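Local coordinates for protein rRNA adenine N-6-methyltransferase (Saccharopolyspora erythraea, PDB 6NVM) that transfers two methyl groups from S-adenosyl-L-methionine to the N6 of a single adenine in 23S rRNA, lowering the ribosome's affinity for macrolide, lincosamide and streptogramin B antibiotics, at residues E235-L240 and R287-L292; L240-V245 and A275-V280. All coordinates share one frame; numbering follows the deposited sequence. Where two conformers were deposited one is given.

Interaction 1 (E235-L240 and R287-L292); sequences ESMVEL and RLFERL
M237, in the conformer described, lays its thioether against the flank of helix 282-292, overlapping the root of F289 and reaching the ends of L288 and L292. A second conformer was modelled for this side chain, so the details of its contacts are tentative. The chain leaves helix 228-243 extended, with CG anti to the backbone N (chi1 175°), and bends only at its last torsion, so that sulfur and methyl both come to rest on the facing helix. The methyl, CE of M237, sits 3.8 Å from CB of F289. M237 SD meets the two leucines by their methyl branches, CD2 of L288 at 4.1 Å and CD1 of L292 at 3.9 Å. Toward the aromatic ring the sulfur takes the edge rather than a face: M237 SD lies 5.4 Å from the F289 centroid and 82° off the ring normal, a Met-aromatic contact. This one side chain bridges two helical segments whose axes pass 10.7 Å apart, with 116° between their directions, a helix-helix packing in the helical part of the chain that follows the sheet. L253 of helix 249-254 touches M237, L288 and L292 alike and so extends the same apolar cluster. All four residues are buried and none brings a charge; the grip is one of dispersion and shape, with a modest electrostatic share likely where the sulfur faces the ring's hydrogen-bearing rim.

Interaction 2 (L240-V245 and A275-V280); sequences LCFTGV and AVVAYV
V277 presses one methyl onto the ring of F242 and the other against the backbone of C241, so a single branched side chain carries both kinds of contact across the pair. The first is a CH-pi interaction. CG1 of V277 stands 3.7 Å from the F242 centroid and 4° off the ring normal, which puts the methyl almost exactly over the middle of one face; the distances to the six ring carbons are accordingly nearly equal. F242 reaches this position through an unusual chi1 of -92°, displaced from the common staggered value near -60°. The second contact is with a polar atom: CG2 of V277 lies 3.5 Å from the carbonyl O of C241. That oxygen also accepts a weak backbone bond from N of G244.

Hydrogen bonds hold the helix end from within. T243 OG1 donates to the carbonyl O of L240 at 2.8 Å, approaching 31° out of the carbonyl plane. The same hydroxyl oxygen receives a weak bond from V245 N, so it links the last turn to the chain leaving it. G244 is the first residue after the helix to leave helical phi/psi, with positive phi, a conformation that glycine adopts readily.

The pairing sets the C-terminal turn of helix 228-243 against the 3-10 turn 277-279, in the connection between helices 259-269 and 282-292. W285 of helix 282-292 touches both C241 and V277, while C241 also packs on I249 and L253 of helix 249-254.

In the fold
Helix 228-243 serves both contacts. Interaction 1 uses its middle turns and interaction 2 its C-terminal turn, with the centres about 11 Å apart. Along the sequence, interaction 2 is nested inside the loop closed by interaction 1. Together they fasten the final helix, 282-292, and the turn leading to it onto one helix, while L253 touches both M237 and C241. This helical portion follows the seven-stranded sheet of the Rossmann-like methyltransferase fold, and the contact centres lie about 22 and about 21 Å from the centre of the chain. Both are away from the predicted S-adenosyl-L-methionine site, which includes G78, E99 and D124.

Interaction 1 (E235-L240 and R287-L292)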
loop_
_atom_site.group_PDB
_atom_site.type_symbol
_atom_site.label_atom_id
_atom_site.label_comp_id
_atom_site.label_asym_id
_atom_site.label_seq_id
_atom_site.Cartn_x
_atom_site.Cartn_y
_atom_site.Cartn_z
ATOM N N GLU A 235 -13.929 9.540 7.729
ATOM C CA GLU A 235 -12.589 9.708 8.281
ATOM C C GLU A 235 -12.646 10.223 9.714
ATOM O O GLU A 235 -11.861 9.793 10.569
ATOM C CB GLU A 235 -11.780 10.653 7.389
ATOM C CG GLU A 235 -11.480 10.062 6.010
ATOM C CD GLU A 235 -11.081 11.104 4.972
ATOM O OE1 GLU A 235 -11.321 12.313 5.196
ATOM O OE2 GLU A 235 -10.533 10.709 3.919
ATOM N N SER A 236 -13.579 11.131 10.001
ATOM C CA SER A 236 -13.723 11.639 11.360
ATOM C C SER A 236 -14.162 10.537 12.319
ATOM O O SER A 236 -13.706 10.489 13.468
ATOM C CB SER A 236 -14.718 12.798 11.378
ATOM O OG SER A 236 -14.906 13.286 12.691
ATOM N N MET A 237 -15.048 9.646 11.870
ATOM C CA MET A 237 -15.488 8.541 12.717
ATOM C C MET A 237 -14.336 7.591 13.027
ATOM O O MET A 237 -14.182 7.146 14.171
ATOM C CB MET A 237 -16.630 7.782 12.039
ATOM C CG MET A 237 -17.096 6.521 12.782
ATOM S SD MET A 237 -17.924 5.331 11.713
ATOM C CE MET A 237 -16.552 4.760 10.699
ATOM N N VAL A 238 -13.535 7.249 12.017
ATOM C CA VAL A 238 -12.415 6.336 12.229
ATOM C C VAL A 238 -11.404 6.960 13.180
ATOM O O VAL A 238 -10.939 6.314 14.127
ATOM C CB VAL A 238 -11.775 5.956 10.882
ATOM C CG1 VAL A 238 -10.523 5.120 11.099
ATOM C CG2 VAL A 238 -12.780 5.187 10.027
ATOM N N GLU A 239 -11.052 8.226 12.941
ATOM C CA GLU A 239 -10.161 8.941 13.851
ATOM C C GLU A 239 -10.680 8.878 15.281
ATOM O O GLU A 239 -9.944 8.531 16.209
ATOM C CB GLU A 239 -10.017 10.398 13.408
ATOM C CG GLU A 239 -9.236 10.595 12.122
ATOM C CD GLU A 239 -7.735 10.459 12.315
ATOM O OE1 GLU A 239 -7.303 9.981 13.387
ATOM O OE2 GLU A 239 -6.984 10.838 11.390
ATOM N N LEU A 240 -11.958 9.208 15.467
ATOM C CA LEU A 240 -12.543 9.244 16.803
ATOM C C LEU A 240 -12.379 7.911 17.523
ATOM O O LEU A 240 -12.044 7.875 18.712
ATOM C CB LEU A 240 -14.022 9.619 16.702
ATOM C CG LEU A 240 -14.857 9.502 17.975
ATOM C CD1 LEU A 240 -14.297 10.393 19.073
ATOM C CD2 LEU A 240 -16.306 9.853 17.668
ATOM N N ARG A 287 -20.012 -0.489 7.191
ATOM C CA ARG A 287 -21.380 -0.698 7.656
ATOM C C ARG A 287 -21.683 0.163 8.876
ATOM O O ARG A 287 -22.775 0.733 8.989
ATOM C CB ARG A 287 -21.604 -2.176 7.979
ATOM C CG ARG A 287 -21.790 -3.062 6.747
ATOM C CD ARG A 287 -22.647 -4.288 7.074
ATOM N NE ARG A 287 -22.047 -5.101 8.129
ATOM C CZ ARG A 287 -21.101 -6.011 7.926
ATOM N NH1 ARG A 287 -20.636 -6.236 6.703
ATOM N NH2 ARG A 287 -20.614 -6.698 8.949
ATOM N N LEU A 288 -20.729 0.262 9.801
ATOM C CA LEU A 288 -20.906 1.117 10.970
ATOM C C LEU A 288 -21.200 2.551 10.548
ATOM O O LEU A 288 -22.123 3.190 11.067
ATOM C CB LEU A 288 -19.654 1.051 11.849
ATOM C CG LEU A 288 -19.688 1.716 13.227
ATOM C CD1 LEU A 288 -20.605 0.942 14.169
ATOM C CD2 LEU A 288 -18.274 1.812 13.801
ATOM N N PHE A 289 -20.416 3.074 9.600
ATOM C CA PHE A 289 -20.609 4.450 9.157
ATOM C C PHE A 289 -21.933 4.603 8.426
ATOM O O PHE A 289 -22.641 5.598 8.611
ATOM C CB PHE A 289 -19.454 4.886 8.254
ATOM C CG PHE A 289 -19.651 6.255 7.664
ATOM C CD1 PHE A 289 -19.549 7.381 8.461
ATOM C CD2 PHE A 289 -19.965 6.413 6.323
ATOM C CE1 PHE A 289 -19.747 8.641 7.934
ATOM C CE2 PHE A 289 -20.165 7.674 5.787
ATOM C CZ PHE A 289 -20.058 8.788 6.595
ATOM N N GLU A 290 -22.275 3.624 7.587
ATOM C CA GLU A 290 -23.532 3.660 6.850
ATOM C C GLU A 290 -24.706 3.928 7.782
ATOM O O GLU A 290 -25.526 4.815 7.532
ATOM C CB GLU A 290 -23.710 2.336 6.112
ATOM C CG GLU A 290 -24.991 2.206 5.311
ATOM C CD GLU A 290 -25.090 0.856 4.611
ATOM O OE1 GLU A 290 -24.747 -0.177 5.239
ATOM O OE2 GLU A 290 -25.496 0.835 3.431
ATOM N N ARG A 291 -24.801 3.163 8.871
ATOM C CA ARG A 291 -25.925 3.333 9.783
ATOM C C ARG A 291 -25.787 4.609 10.601
ATOM O O ARG A 291 -26.782 5.296 10.862
ATOM C CB ARG A 291 -26.049 2.115 10.703
ATOM C CG ARG A 291 -27.235 2.181 11.666
ATOM C CD ARG A 291 -28.567 2.356 10.927
ATOM N NE ARG A 291 -29.694 2.449 11.852
ATOM C CZ ARG A 291 -30.067 3.565 12.473
ATOM N NH1 ARG A 291 -29.405 4.700 12.273
ATOM N NH2 ARG A 291 -31.106 3.549 13.298
ATOM N N LEU A 292 -24.566 4.947 11.022
ATOM C CA LEU A 292 -24.391 6.167 11.801
ATOM C C LEU A 292 -24.713 7.408 10.985
ATOM O O LEU A 292 -25.209 8.397 11.535
ATOM C CB LEU A 292 -22.965 6.266 12.333
ATOM C CG LEU A 292 -22.627 5.356 13.513
ATOM C CD1 LEU A 292 -21.180 5.530 13.868
ATOM C CD2 LEU A 292 -23.507 5.661 14.720
#

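Interaction 2 (L240-V245 and A275-V280)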
loop_
_atom_site.group_PDB
_atom_site.type_symbol
_atom_site.label_atom_id
_atom_site.label_comp_id
_atom_site.label_asym_id
_atom_site.label_seq_id
_atom_site.Cartn_x
_atom_site.Cartn_y
_atom_site.Cartn_z
ATOM N N LEU A 240 -11.958 9.208 15.467
ATOM C CA LEU A 240 -12.543 9.244 16.803
ATOM C C LEU A 240 -12.379 7.911 17.523
ATOM O O LEU A 240 -12.044 7.875 18.712
ATOM C CB LEU A 240 -14.022 9.619 16.702
ATOM C CG LEU A 240 -14.857 9.502 17.975
ATOM C CD1 LEU A 240 -14.297 10.393 19.073
ATOM C CD2 LEU A 240 -16.306 9.853 17.668
ATOM N N CYS A 241 -12.614 6.803 16.823
ATOM C CA CYS A 241 -12.602 5.498 17.473
ATOM C C CYS A 241 -11.191 5.003 17.759
ATOM O O CYS A 241 -10.985 4.280 18.739
ATOM C CB CYS A 241 -13.344 4.475 16.611
ATOM S SG CYS A 241 -15.120 4.773 16.486
ATOM N N PHE A 242 -10.213 5.372 16.930
ATOM C CA PHE A 242 -8.850 4.906 17.139
ATOM C C PHE A 242 -8.141 5.633 18.278
ATOM O O PHE A 242 -7.080 5.171 18.712
ATOM C CB PHE A 242 -8.043 5.035 15.842
ATOM C CG PHE A 242 -8.071 3.792 14.991
ATOM C CD1 PHE A 242 -9.087 3.586 14.066
ATOM C CD2 PHE A 242 -7.093 2.817 15.134
ATOM C CE1 PHE A 242 -9.121 2.439 13.289
ATOM C CE2 PHE A 242 -7.115 1.665 14.357
ATOM C CZ PHE A 242 -8.132 1.473 13.436
ATOM N N THR A 243 -8.695 6.741 18.780
ATOM C CA THR A 243 -8.118 7.377 19.964
ATOM C C THR A 243 -8.431 6.585 21.226
ATOM O O THR A 243 -7.638 6.597 22.175
ATOM C CB THR A 243 -8.629 8.811 20.126
ATOM O OG1 THR A 243 -10.030 8.791 20.436
ATOM C CG2 THR A 243 -8.383 9.629 18.863
ATOM N N GLY A 244 -9.570 5.900 21.257
ATOM C CA GLY A 244 -9.950 5.094 22.396
ATOM C C GLY A 244 -10.664 5.836 23.502
ATOM O O GLY A 244 -10.856 5.264 24.581
ATOM N N VAL A 245 -11.073 7.087 23.267
ATOM C CA VAL A 245 -11.683 7.886 24.326
ATOM C C VAL A 245 -12.913 7.170 24.861
ATOM O O VAL A 245 -13.762 6.696 24.096
ATOM C CB VAL A 245 -12.031 9.290 23.805
ATOM C CG1 VAL A 245 -13.149 9.230 22.758
ATOM C CG2 VAL A 245 -12.414 10.213 24.959
ATOM N N ALA A 275 -15.561 -3.980 21.422
ATOM C CA ALA A 275 -14.618 -4.556 20.473
ATOM C C ALA A 275 -13.266 -3.855 20.535
ATOM O O ALA A 275 -13.171 -2.646 20.763
ATOM C CB ALA A 275 -15.176 -4.468 19.055
ATOM N N VAL A 276 -12.210 -4.637 20.317
ATOM C CA VAL A 276 -10.874 -4.077 20.142
ATOM C C VAL A 276 -10.830 -3.381 18.788
ATOM O O VAL A 276 -11.039 -4.013 17.747
ATOM C CB VAL A 276 -9.797 -5.166 20.244
ATOM C CG1 VAL A 276 -8.410 -4.540 20.221
ATOM C CG2 VAL A 276 -9.990 -6.008 21.504
ATOM N N VAL A 277 -10.560 -2.076 18.803
ATOM C CA VAL A 277 -10.695 -1.257 17.601
ATOM C C VAL A 277 -9.863 -1.828 16.461
ATOM O O VAL A 277 -10.321 -1.896 15.314
ATOM C CB VAL A 277 -10.312 0.200 17.917
ATOM C CG1 VAL A 277 -10.330 1.063 16.665
ATOM C CG2 VAL A 277 -11.264 0.767 18.956
ATOM N N ALA A 278 -8.638 -2.265 16.758
ATOM C CA ALA A 278 -7.730 -2.742 15.722
ATOM C C ALA A 278 -8.191 -4.037 15.064
ATOM O O ALA A 278 -7.636 -4.404 14.022
ATOM C CB ALA A 278 -6.331 -2.938 16.311
ATOM N N TYR A 279 -9.177 -4.736 15.625
ATOM C CA TYR A 279 -9.657 -5.983 15.040
ATOM C C TYR A 279 -10.997 -5.833 14.327
ATOM O O TYR A 279 -11.506 -6.817 13.783
ATOM C CB TYR A 279 -9.749 -7.072 16.114
ATOM C CG TYR A 279 -8.406 -7.696 16.421
ATOM C CD1 TYR A 279 -7.536 -7.107 17.330
ATOM C CD2 TYR A 279 -7.998 -8.861 15.783
ATOM C CE1 TYR A 279 -6.301 -7.665 17.604
ATOM C CE2 TYR A 279 -6.763 -9.429 16.049
ATOM C CZ TYR A 279 -5.919 -8.826 16.959
ATOM O OH TYR A 279 -4.688 -9.389 17.225
ATOM N N VAL A 280 -11.564 -4.628 14.292
ATOM C CA VAL A 280 -12.717 -4.368 13.436
ATOM C C VAL A 280 -12.266 -4.376 11.981
ATOM O O VAL A 280 -11.255 -3.758 11.627
ATOM C CB VAL A 280 -13.369 -3.028 13.809
ATOM C CG1 VAL A 280 -14.606 -2.768 12.947
ATOM C CG2 VAL A 280 -13.718 -3.000 15.290
#